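Local coordinates for ABC transporter binding protein AcbH (Actinoplanes, PDB 3OO8), which serves as the extracellular solute receptor of an ABC transporter, binding beta-D-galactopyranose as its exclusive preferred substrate, at residues F32-Y36 against T69-N73; G101-I106 against I304-K308; V135-N139 against E328-L332. The protein carries 2 engineered substitutions. One frame throughout, in Å; residues are numbered along the deposited sequence. Where two conformers were deposited one is given.

Contact 1: F32-Y36 against T69-N73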
ATOM      1  N   PHE A  32      -0.473 -19.760  15.522  1.00 12.06           N
ATOM      2  CA  PHE A  32      -0.322 -18.613  14.641  1.00 12.92           C
ATOM      3  C   PHE A  32      -1.584 -18.473  13.814  1.00 13.66           C
ATOM      4  O   PHE A  32      -1.924 -19.354  13.031  1.00 14.65           O
ATOM      5  CB  PHE A  32       0.870 -18.817  13.686  1.00 11.97           C
ATOM      6  CG  PHE A  32       1.592 -17.548  13.360  1.00 11.54           C
ATOM      7  CD1 PHE A  32       2.963 -17.470  13.506  1.00  9.15           C
ATOM      8  CD2 PHE A  32       0.895 -16.443  12.865  1.00 10.61           C
ATOM      9  CE1 PHE A  32       3.644 -16.291  13.219  1.00  7.96           C
ATOM     10  CE2 PHE A  32       1.579 -15.253  12.561  1.00 11.49           C
ATOM     11  CZ  PHE A  32       2.966 -15.185  12.767  1.00 11.00           C
ATOM     12  N   GLY A  33      -2.282 -17.357  13.988  1.00 11.49           N
ATOM     13  CA  GLY A  33      -3.482 -17.088  13.202  1.00 11.74           C
ATOM     14  C   GLY A  33      -3.053 -16.511  11.880  1.00 12.57           C
ATOM     15  O   GLY A  33      -2.399 -15.460  11.848  1.00 12.99           O
ATOM     16  N   SER A  34      -3.397 -17.199  10.793  1.00 12.97           N
ATOM     17  CA  SER A  34      -2.966 -16.796   9.475  1.00 12.80           C
ATOM     18  C   SER A  34      -4.077 -16.597   8.453  1.00 12.89           C
ATOM     19  O   SER A  34      -4.903 -17.481   8.247  1.00 14.83           O
ATOM     20  CB  SER A  34      -1.951 -17.816   8.933  1.00 12.60           C
ATOM     21  OG  SER A  34      -1.626 -17.546   7.577  1.00 12.38           O
ATOM     22  N   ASN A  35      -4.064 -15.444   7.800  1.00 12.04           N
ATOM     23  CA  ASN A  35      -4.974 -15.130   6.704  1.00 12.54           C
ATOM     24  C   ASN A  35      -4.369 -15.494   5.351  1.00 11.61           C
ATOM     25  O   ASN A  35      -4.910 -15.135   4.296  1.00 13.37           O
ATOM     26  CB  ASN A  35      -5.389 -13.650   6.793  1.00 13.07           C
ATOM     27  CG  ASN A  35      -4.209 -12.696   6.554  1.00 10.71           C
ATOM     28  OD1 ASN A  35      -3.147 -13.139   6.139  1.00 14.16           O
ATOM     29  ND2 ASN A  35      -4.414 -11.387   6.756  1.00 15.15           N
ATOM     30  N   TYR A  36      -3.251 -16.219   5.329  1.00 14.30           N
ATOM     31  CA  TYR A  36      -2.679 -16.645   4.046  1.00 12.79           C
ATOM     32  C   TYR A  36      -3.395 -17.917   3.593  1.00 14.13           C
ATOM     33  O   TYR A  36      -2.922 -19.028   3.814  1.00 13.59           O
ATOM     34  CB  TYR A  36      -1.168 -16.883   4.127  1.00 12.14           C
ATOM     35  CG  TYR A  36      -0.335 -15.635   4.368  1.00 10.74           C
ATOM     36  CD1 TYR A  36      -0.370 -14.579   3.483  1.00 13.22           C
ATOM     37  CD2 TYR A  36       0.520 -15.549   5.480  1.00 10.92           C
ATOM     38  CE1 TYR A  36       0.386 -13.455   3.683  1.00 11.85           C
ATOM     39  CE2 TYR A  36       1.311 -14.413   5.694  1.00 12.17           C
ATOM     40  CZ  TYR A  36       1.223 -13.373   4.796  1.00 11.36           C
ATOM     41  OH  TYR A  36       1.973 -12.236   4.950  1.00 11.95           O
ATOM     42  N   THR A  69     -12.614 -13.918   5.509  1.00 19.57           N
ATOM     43  CA  THR A  69     -13.237 -14.239   6.789  1.00 20.38           C
ATOM     44  C   THR A  69     -12.408 -13.765   7.963  1.00 21.26           C
ATOM     45  O   THR A  69     -12.950 -13.201   8.908  1.00 20.62           O
ATOM     46  CB  THR A  69     -13.489 -15.737   6.934  1.00 21.29           C
ATOM     47  OG1 THR A  69     -14.226 -16.166   5.786  1.00 20.45           O
ATOM     48  CG2 THR A  69     -14.274 -16.036   8.187  1.00 24.07           C
ATOM     49  N   PHE A  70     -11.099 -14.036   7.915  1.00 17.83           N
ATOM     50  CA  PHE A  70     -10.195 -13.595   8.982  1.00 15.29           C
ATOM     51  C   PHE A  70     -10.275 -12.068   9.131  1.00 15.30           C
ATOM     52  O   PHE A  70     -10.374 -11.547  10.251  1.00 16.75           O
ATOM     53  CB  PHE A  70      -8.742 -14.014   8.656  1.00 14.92           C
ATOM     54  CG  PHE A  70      -7.796 -13.811   9.797  1.00 14.69           C
ATOM     55  CD1 PHE A  70      -7.644 -14.827  10.753  1.00 13.52           C
ATOM     56  CD2 PHE A  70      -7.053 -12.624   9.911  1.00 11.80           C
ATOM     57  CE1 PHE A  70      -6.785 -14.663  11.854  1.00 18.14           C
ATOM     58  CE2 PHE A  70      -6.196 -12.444  11.018  1.00 12.60           C
ATOM     59  CZ  PHE A  70      -6.053 -13.471  11.963  1.00 18.83           C
ATOM     60  N   GLN A  71     -10.206 -11.353   8.014  0.50 17.22           N
ATOM     61  CA  GLN A  71     -10.276  -9.899   8.031  0.50 15.87           C
ATOM     62  C   GLN A  71     -11.588  -9.493   8.721  0.50 16.08           C
ATOM     63  O   GLN A  71     -11.604  -8.698   9.667  0.50 15.35           O
ATOM     64  CB  GLN A  71     -10.294  -9.379   6.585  0.50 16.17           C
ATOM     65  CG  GLN A  71      -9.201  -9.989   5.716  0.50 16.68           C
ATOM     66  CD  GLN A  71      -7.817  -9.783   6.286  0.50 20.99           C
ATOM     67  OE1 GLN A  71      -7.183 -10.728   6.746  0.50 15.23           O
ATOM     68  NE2 GLN A  71      -7.343  -8.543   6.265  0.50 18.15           N
ATOM     69  N   ASN A  72     -12.677 -10.092   8.261  1.00 18.59           N
ATOM     70  CA  ASN A  72     -14.014  -9.713   8.755  1.00 20.89           C
ATOM     71  C   ASN A  72     -14.199  -9.986  10.243  1.00 21.94           C
ATOM     72  O   ASN A  72     -14.946  -9.262  10.913  1.00 23.13           O
ATOM     73  CB  ASN A  72     -15.118 -10.385   7.933  1.00 21.51           C
ATOM     74  CG  ASN A  72     -15.248  -9.813   6.537  1.00 21.62           C
ATOM     75  OD1 ASN A  72     -14.847  -8.675   6.261  1.00 24.91           O
ATOM     76  ND2 ASN A  72     -15.831 -10.608   5.640  1.00 23.65           N
ATOM     77  N   ASN A  73     -13.511 -11.006  10.763  1.00 20.05           N
ATOM     78  CA  ASN A  73     -13.671 -11.393  12.166  1.00 19.86           C
ATOM     79  C   ASN A  73     -12.623 -10.822  13.112  1.00 19.24           C
ATOM     80  O   ASN A  73     -12.638 -11.134  14.307  1.00 19.72           O
ATOM     81  CB  ASN A  73     -13.710 -12.929  12.281  1.00 19.45           C
ATOM     82  CG  ASN A  73     -14.064 -13.422  13.699  1.00 26.60           C
ATOM     83  OD1 ASN A  73     -15.090 -13.029  14.279  1.00 28.25           O
ATOM     84  ND2 ASN A  73     -13.236 -14.323  14.234  1.00 20.28           N
TER

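Contact 2: G101-I106 against I304-K308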
ATOM      1  N   GLY A 101      -6.341  -1.620  23.572  1.00 18.63           N
ATOM      2  CA  GLY A 101      -5.723  -2.536  24.519  1.00 20.80           C
ATOM      3  C   GLY A 101      -5.769  -3.985  24.078  1.00 20.54           C
ATOM      4  O   GLY A 101      -5.626  -4.877  24.905  1.00 20.05           O
ATOM      5  N   LEU A 102      -5.983  -4.233  22.783  1.00 16.73           N
ATOM      6  CA  LEU A 102      -6.082  -5.607  22.295  1.00 15.52           C
ATOM      7  C   LEU A 102      -4.755  -6.231  21.870  1.00 14.48           C
ATOM      8  O   LEU A 102      -4.713  -7.428  21.580  1.00 16.47           O
ATOM      9  CB  LEU A 102      -7.052  -5.703  21.103  1.00 17.66           C
ATOM     10  CG  LEU A 102      -8.510  -5.313  21.388  1.00 21.06           C
ATOM     11  CD1 LEU A 102      -9.384  -5.463  20.129  1.00 21.79           C
ATOM     12  CD2 LEU A 102      -9.021  -6.166  22.522  1.00 21.04           C
ATOM     13  N   LEU A 103      -3.708  -5.426  21.816  1.00 13.99           N
ATOM     14  CA  LEU A 103      -2.401  -5.876  21.323  1.00 14.67           C
ATOM     15  C   LEU A 103      -1.294  -5.698  22.333  1.00 16.38           C
ATOM     16  O   LEU A 103      -1.251  -4.694  23.030  1.00 16.49           O
ATOM     17  CB  LEU A 103      -2.034  -5.131  20.043  1.00 15.28           C
ATOM     18  CG  LEU A 103      -3.052  -5.178  18.902  1.00 15.05           C
ATOM     19  CD1 LEU A 103      -2.464  -4.426  17.729  1.00 14.87           C
ATOM     20  CD2 LEU A 103      -3.406  -6.605  18.490  1.00 15.47           C
ATOM     21  N   THR A 104      -0.385  -6.671  22.405  1.00 14.67           N
ATOM     22  CA  THR A 104       0.763  -6.567  23.290  1.00 16.82           C
ATOM     23  C   THR A 104       1.834  -5.728  22.614  1.00 16.00           C
ATOM     24  O   THR A 104       2.171  -5.984  21.458  1.00 14.83           O
ATOM     25  CB  THR A 104       1.299  -7.984  23.596  1.00 17.20           C
ATOM     26  OG1 THR A 104       0.333  -8.654  24.408  1.00 20.11           O
ATOM     27  CG2 THR A 104       2.603  -7.926  24.371  1.00 17.15           C
ATOM     28  N   PRO A 105       2.348  -4.689  23.288  1.00 14.89           N
ATOM     29  CA  PRO A 105       3.436  -3.937  22.690  1.00 13.97           C
ATOM     30  C   PRO A 105       4.717  -4.783  22.600  1.00 15.40           C
ATOM     31  O   PRO A 105       4.950  -5.688  23.442  1.00 18.26           O
ATOM     32  CB  PRO A 105       3.608  -2.746  23.635  1.00 17.65           C
ATOM     33  CG  PRO A 105       3.185  -3.262  24.939  1.00 18.67           C
ATOM     34  CD  PRO A 105       2.068  -4.238  24.675  1.00 14.73           C
ATOM     35  N   ILE A 106       5.519  -4.522  21.570  1.00 13.79           N
ATOM     36  CA  ILE A 106       6.710  -5.314  21.308  1.00 12.04           C
ATOM     37  C   ILE A 106       7.969  -4.463  21.179  1.00 14.34           C
ATOM     38  O   ILE A 106       8.842  -4.695  20.329  1.00 12.36           O
ATOM     39  CB  ILE A 106       6.501  -6.239  20.081  1.00 10.11           C
ATOM     40  CG1 ILE A 106       5.977  -5.413  18.914  1.00 15.20           C
ATOM     41  CG2 ILE A 106       5.454  -7.312  20.401  1.00 12.56           C
ATOM     42  CD1 ILE A 106       6.070  -6.170  17.595  1.00 15.49           C
ATOM     43  N   ILE A 304       1.221  -9.290  14.262  1.00  9.09           N
ATOM     44  CA  ILE A 304       0.911  -8.702  15.562  1.00  9.85           C
ATOM     45  C   ILE A 304       0.863  -9.786  16.639  1.00 11.79           C
ATOM     46  O   ILE A 304       0.764 -10.991  16.357  1.00 10.80           O
ATOM     47  CB  ILE A 304      -0.461  -8.010  15.557  1.00 10.82           C
ATOM     48  CG1 ILE A 304      -1.564  -9.025  15.179  1.00 11.37           C
ATOM     49  CG2 ILE A 304      -0.408  -6.778  14.653  1.00 11.34           C
ATOM     50  CD1 ILE A 304      -2.999  -8.454  15.166  1.00 13.35           C
ATOM     51  N   LEU A 305       0.924  -9.327  17.888  1.00 11.73           N
ATOM     52  CA  LEU A 305       0.866 -10.207  19.059  1.00 13.11           C
ATOM     53  C   LEU A 305      -0.403  -9.906  19.885  1.00 12.92           C
ATOM     54  O   LEU A 305      -0.419  -8.931  20.669  1.00 14.50           O
ATOM     55  CB  LEU A 305       2.112  -9.955  19.910  1.00 12.42           C
ATOM     56  CG  LEU A 305       2.618 -11.085  20.848  1.00 17.20           C
ATOM     57  CD1 LEU A 305       4.036 -10.765  21.381  1.00 21.68           C
ATOM     58  CD2 LEU A 305       1.623 -11.377  21.997  1.00 17.61           C
ATOM     59  N   PRO A 306      -1.458 -10.714  19.717  1.00 13.96           N
ATOM     60  CA  PRO A 306      -2.726 -10.462  20.424  1.00 13.71           C
ATOM     61  C   PRO A 306      -2.519 -10.472  21.925  1.00 16.33           C
ATOM     62  O   PRO A 306      -1.893 -11.400  22.444  1.00 16.84           O
ATOM     63  CB  PRO A 306      -3.596 -11.641  20.000  1.00 15.79           C
ATOM     64  CG  PRO A 306      -3.107 -11.942  18.564  1.00 16.53           C
ATOM     65  CD  PRO A 306      -1.603 -11.809  18.743  1.00 13.06           C
ATOM     66  N   LYS A 307      -2.968  -9.417  22.601  1.00 15.64           N
ATOM     67  CA  LYS A 307      -2.823  -9.386  24.071  1.00 19.05           C
ATOM     68  C   LYS A 307      -3.387 -10.642  24.740  1.00 17.59           C
ATOM     69  O   LYS A 307      -2.791 -11.148  25.701  1.00 17.04           O
ATOM     70  CB  LYS A 307      -3.464  -8.135  24.693  1.00 19.21           C
ATOM     71  CG  LYS A 307      -3.232  -8.056  26.211  1.00 24.28           C
ATOM     72  CD  LYS A 307      -3.845  -6.828  26.859  1.00 32.54           C
ATOM     73  CE  LYS A 307      -3.042  -5.558  26.609  1.00 40.43           C
ATOM     74  NZ  LYS A 307      -3.719  -4.328  27.160  1.00 39.28           N
ATOM     75  N   LYS A 308      -4.515 -11.140  24.242  1.00 15.77           N
ATOM     76  CA  LYS A 308      -5.193 -12.316  24.806  1.00 17.70           C
ATOM     77  C   LYS A 308      -4.597 -13.630  24.322  1.00 17.29           C
ATOM     78  O   LYS A 308      -5.031 -14.722  24.730  1.00 17.79           O
ATOM     79  CB  LYS A 308      -6.714 -12.259  24.590  1.00 17.40           C
ATOM     80  CG  LYS A 308      -7.420 -11.113  25.294  1.00 24.11           C
ATOM     81  CD  LYS A 308      -8.944 -11.317  25.268  1.00 24.01           C
ATOM     82  CE  LYS A 308      -9.369 -12.312  26.348  1.00 39.12           C
ATOM     83  NZ  LYS A 308     -10.761 -12.831  26.191  1.00 38.34           N
TER
HETATM   84  O   HOH W   1      -6.103  -9.909  22.034  1.00 18.27           O
HETATM   85  O   HOH W   2       1.121  -6.628  18.814  1.00 12.84           O

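Contact 3: V135-N139 against E328-L332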
ATOM      1  N   VAL A 135       5.382  -6.269  13.456  1.00 10.40           N
ATOM      2  CA  VAL A 135       6.650  -6.538  12.754  1.00  8.58           C
ATOM      3  C   VAL A 135       6.314  -6.646  11.274  1.00  8.55           C
ATOM      4  O   VAL A 135       5.553  -7.543  10.913  1.00  9.83           O
ATOM      5  CB  VAL A 135       7.313  -7.850  13.130  1.00  9.00           C
ATOM      6  CG1 VAL A 135       8.556  -8.033  12.232  1.00  9.48           C
ATOM      7  CG2 VAL A 135       7.749  -7.821  14.590  1.00 11.30           C
ATOM      8  N   PRO A 136       6.845  -5.738  10.454  1.00  8.82           N
ATOM      9  CA  PRO A 136       6.441  -5.817   9.030  1.00  8.23           C
ATOM     10  C   PRO A 136       7.275  -6.834   8.275  1.00  9.94           C
ATOM     11  O   PRO A 136       8.380  -7.183   8.718  1.00 11.40           O
ATOM     12  CB  PRO A 136       6.772  -4.405   8.525  1.00  9.24           C
ATOM     13  CG  PRO A 136       7.920  -3.967   9.312  1.00 12.56           C
ATOM     14  CD  PRO A 136       7.734  -4.580  10.692  1.00  8.47           C
ATOM     15  N   LEU A 137       6.766  -7.274   7.125  1.00  9.04           N
ATOM     16  CA  LEU A 137       7.463  -8.288   6.316  1.00 10.29           C
ATOM     17  C   LEU A 137       7.753  -7.791   4.908  1.00  8.83           C
ATOM     18  O   LEU A 137       8.896  -7.889   4.455  1.00  9.92           O
ATOM     19  CB  LEU A 137       6.659  -9.610   6.260  1.00  8.32           C
ATOM     20  CG  LEU A 137       7.500 -10.789   5.741  1.00 12.27           C
ATOM     21  CD1 LEU A 137       8.642 -11.143   6.704  1.00 11.85           C
ATOM     22  CD2 LEU A 137       6.561 -11.985   5.515  1.00 10.95           C
ATOM     23  N   TYR A 138       6.747  -7.260   4.200  1.00  9.74           N
ATOM     24  CA  TYR A 138       6.930  -6.844   2.805  1.00  9.35           C
ATOM     25  C   TYR A 138       5.888  -5.782   2.437  1.00 10.70           C
ATOM     26  O   TYR A 138       4.873  -5.618   3.117  1.00  9.20           O
ATOM     27  CB  TYR A 138       6.792  -8.026   1.807  1.00  9.33           C
ATOM     28  CG  TYR A 138       5.473  -8.750   1.983  1.00  8.58           C
ATOM     29  CD1 TYR A 138       4.290  -8.211   1.452  1.00  7.05           C
ATOM     30  CD2 TYR A 138       5.390  -9.905   2.776  1.00  9.43           C
ATOM     31  CE1 TYR A 138       3.035  -8.822   1.693  1.00  9.27           C
ATOM     32  CE2 TYR A 138       4.151 -10.499   3.052  1.00  9.99           C
ATOM     33  CZ  TYR A 138       2.997  -9.960   2.502  1.00 10.39           C
ATOM     34  OH  TYR A 138       1.801 -10.564   2.785  1.00 10.52           O
ATOM     35  N   ASN A 139       6.172  -5.081   1.353  1.00 10.11           N
ATOM     36  CA  ASN A 139       5.228  -4.127   0.748  1.00 10.22           C
ATOM     37  C   ASN A 139       5.392  -4.093  -0.769  1.00  8.90           C
ATOM     38  O   ASN A 139       6.222  -4.831  -1.318  1.00  9.19           O
ATOM     39  CB  ASN A 139       5.242  -2.748   1.438  1.00  8.34           C
ATOM     40  CG  ASN A 139       6.619  -2.110   1.512  1.00 12.43           C
ATOM     41  OD1 ASN A 139       7.521  -2.416   0.723  1.00 11.01           O
ATOM     42  ND2 ASN A 139       6.778  -1.185   2.472  1.00 10.17           N
ATOM     43  N   GLU A 328      12.476 -12.498   5.351  1.00 10.58           N
ATOM     44  CA  GLU A 328      11.804 -11.876   4.203  1.00  9.00           C
ATOM     45  C   GLU A 328      12.190 -12.553   2.916  1.00 11.19           C
ATOM     46  O   GLU A 328      11.321 -12.799   2.068  1.00 10.12           O
ATOM     47  CB  GLU A 328      12.132 -10.369   4.137  1.00  9.05           C
ATOM     48  CG  GLU A 328      11.711  -9.621   5.404  1.00 10.15           C
ATOM     49  CD  GLU A 328      12.166  -8.166   5.417  1.00 11.65           C
ATOM     50  OE1 GLU A 328      12.757  -7.701   4.441  1.00 11.75           O
ATOM     51  OE2 GLU A 328      11.926  -7.457   6.427  1.00  9.95           O
ATOM     52  N   ALA A 329      13.483 -12.837   2.729  1.00 10.96           N
ATOM     53  CA  ALA A 329      13.896 -13.469   1.471  1.00 11.10           C
ATOM     54  C   ALA A 329      13.266 -14.852   1.303  1.00 11.40           C
ATOM     55  O   ALA A 329      12.829 -15.185   0.207  1.00 13.00           O
ATOM     56  CB  ALA A 329      15.404 -13.569   1.382  1.00 12.03           C
ATOM     57  N   ALA A 330      13.198 -15.611   2.394  1.00 13.55           N
ATOM     58  CA  ALA A 330      12.596 -16.957   2.365  1.00 13.52           C
ATOM     59  C   ALA A 330      11.121 -16.896   1.962  1.00 13.45           C
ATOM     60  O   ALA A 330      10.695 -17.545   1.008  1.00 13.92           O
ATOM     61  CB  ALA A 330      12.762 -17.631   3.689  1.00 14.53           C
ATOM     62  N   PHE A 331      10.342 -16.062   2.645  1.00 13.19           N
ATOM     63  CA  PHE A 331       8.911 -15.953   2.327  1.00 11.43           C
ATOM     64  C   PHE A 331       8.668 -15.500   0.891  1.00 12.27           C
ATOM     65  O   PHE A 331       7.702 -15.900   0.210  1.00 12.48           O
ATOM     66  CB  PHE A 331       8.229 -14.968   3.290  1.00 10.89           C
ATOM     67  CG  PHE A 331       6.772 -14.828   3.040  1.00 13.24           C
ATOM     68  CD1 PHE A 331       5.895 -15.776   3.538  1.00 13.60           C
ATOM     69  CD2 PHE A 331       6.259 -13.774   2.267  1.00 10.13           C
ATOM     70  CE1 PHE A 331       4.531 -15.668   3.298  1.00 12.06           C
ATOM     71  CE2 PHE A 331       4.912 -13.680   2.040  1.00 11.05           C
ATOM     72  CZ  PHE A 331       4.042 -14.620   2.548  1.00 13.80           C
ATOM     73  N   LEU A 332       9.533 -14.594   0.418  1.00 11.59           N
ATOM     74  CA  LEU A 332       9.322 -13.984  -0.889  1.00 10.51           C
ATOM     75  C   LEU A 332       9.854 -14.756  -2.107  1.00 13.80           C
ATOM     76  O   LEU A 332       9.664 -14.323  -3.236  1.00 13.92           O
ATOM     77  CB  LEU A 332       9.870 -12.541  -0.898  1.00 12.39           C
ATOM     78  CG  LEU A 332       9.136 -11.604   0.086  1.00 10.72           C
ATOM     79  CD1 LEU A 332       9.943 -10.304   0.144  1.00 11.46           C
ATOM     80  CD2 LEU A 332       7.724 -11.325  -0.421  1.00 13.63           C
TER
HETATM   81  O   HOH W   3      10.662  -8.589   8.411  1.00  9.74           O

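Contact 1: F32-Y36 against T69-N73
Asn35 gives one N-H of its amide to Gln71, with ND2 2.8 Å from OE1 and an N-H...O angle of 148°. The bond is somewhat bent, and the two amide planes are turned 44° against each other. Gln71 was modelled in two conformers, and the bond belongs to the one described here. In that conformer the side chain bends at its second torsion, which brings OE1 to Asn35 ND2. Beside the amide pair, Asn35 CB rests 3.7 Å from Phe70 CD2. Farther round the ring, Phe70 CZ comes 4.2 Å from Gly33 O. Glycine suits that position because a beta carbon there would press tightly on the ring. Asn35 CG stands between its own backbone N and carbonyl carbon (chi1 66°), which turns the amide to Gln71, a residue of the galactose site. With an alanine here in place of the asparagine, the ND2 donor is gone, and the Gln71 amide, already seen in two conformers, would probably turn more freely beside the sugar site. Behind Asn35 the chain bends in an ST turn, where Ser34 OG accepts from Tyr36 N at 3.1 Å. Thr87 OG1 hydrogen-bonds to Asn35 N. Strand 30-34 runs parallel between strands 60-64 and 85-89. Helix 67-79 spans it as the connection of a beta-alpha-beta crossover joining those two, while helix 39-56 receives Phe32 and Ser34.

Contact 2: G101-I106 against I304-K308
Leu305 and Thr104 meet through flat peptide groups: Thr104 N lies 2.8 Å from Leu305 O, almost straight out beyond the oxygen (C=O...N angle 178°). The carbonyl of Leu102 is used differently. Lys307 N, 2.8 Å from Leu102 O, sits above the carbonyl plane, 39° out of it, while a water donates to the same oxygen and accepts from Lys308 N. The two direct bonds make a single antiparallel beta bridge. Leu103 and Pro306 form its non-hydrogen-bonded pair, a position whose N-H is not used across the bridge, so a proline costs it no bond. A second water spans Thr104 O and Leu305 N, at 2.9 Å from each. Apolar side chains form two patches: Leu103 CD2 meets Ile304 CD1 at 3.8 Å beside Leu94 of helix 92-99, and Ile106 CG2 meets Leu305 CD1 at 3.9 Å beside Leu319 of helix 312-322. Thr104 CB packs on Leu305 CD2, and its hydroxyl hydrogen-bonds to a bound glycerol. Toward solvent, Lys307 bends at its third torsion (chi3 -76°), bringing NZ 3.0 Å from Gly101 O, tilted from that carbonyl plane. Gly101 closes helix 92-99 in a Schellman motif, whose positive phi a glycine adopts easily. The partial negative charge of this helix end would probably steady the ammonium. The chemistry is thus threefold: backbone bonds with bridging waters, apolar packing at the bridge, and one charge on the solvent side.

Contact 3: V135-N139 against E328-L332
Leu137 and Phe331 make the central apolar contact. The methyl CD2 of Leu137 lies over one face of the Phe331 ring, offset toward its rim, as a CH-pi contact 4.0 Å from the centroid. The other methyl, CD1, slides alongside Glu328 and stops 3.7 Å from its CG, so the branched tip of leucine serves two helix residues a turn apart. With chi1 at -179°, the Phe331 ring extends away from its own backbone N, out from the helix toward the strand.

The two aromatic rings lie side by side. Those of Tyr138 and Phe331 are nearly parallel, with planes at 2°, but are slid so far apart that they barely overlap, and they meet at Tyr138 CE2 and Phe331 CE2, 3.4 Å from each other. Leu332 CD2 adds a looser touch, 4.1 Å from Tyr138 CB.

Strand 135-139 and helix 328-332 thus pack in the alpha/beta manner of the class 2 solute-binding protein fold, their axes 8.8 Å apart and inclined at 47°. Helix 39-56 flanks the same layer, with Ala44 and Phe45 against Phe331.

The polar contacts run through water and the ends of the side chains. One water hydrogen-bonds to Pro136 O at 2.7 Å and to Glu328 OE2 at 2.6 Å. Glutamate is long enough to span this gap, and its other oxygen accepts from Ala342 N, so both carboxylate oxygens are bonded. The Leu137 carbonyl oxygen, by contrast, is buried without a partner, 3.4 Å from Glu328 CD. Tyr138 keeps its apolar ring on the helix while its hydroxyl hydrogen-bonds to Asp301 OD2.

In the fold
Contacts 1 and 3 share a sheet and join through Tyr36: its OH lies 2.7 Å from Tyr138 OH, a probable hydrogen bond, and its CZ packs 3.8 Å from Phe331 CZ. Contact 2 touches contact 3 where Ile106 CD1 meets Val135 CG2 at 3.8 Å; its nearest atoms to contact 1 are about 6 Å away. In contact 1, Gln71, its side chain about 5 Å from that of Arg93, binds galactose in another crystal structure; the sugar is absent here. The Tyr138 side chain of contact 3 is about 7 Å from that of Arg373 and about 3 Å from a glycerol, probably from the crystallisation liquor. Contact 2 is more remote, about 9 Å separating the side chains of Leu103 and Arg93.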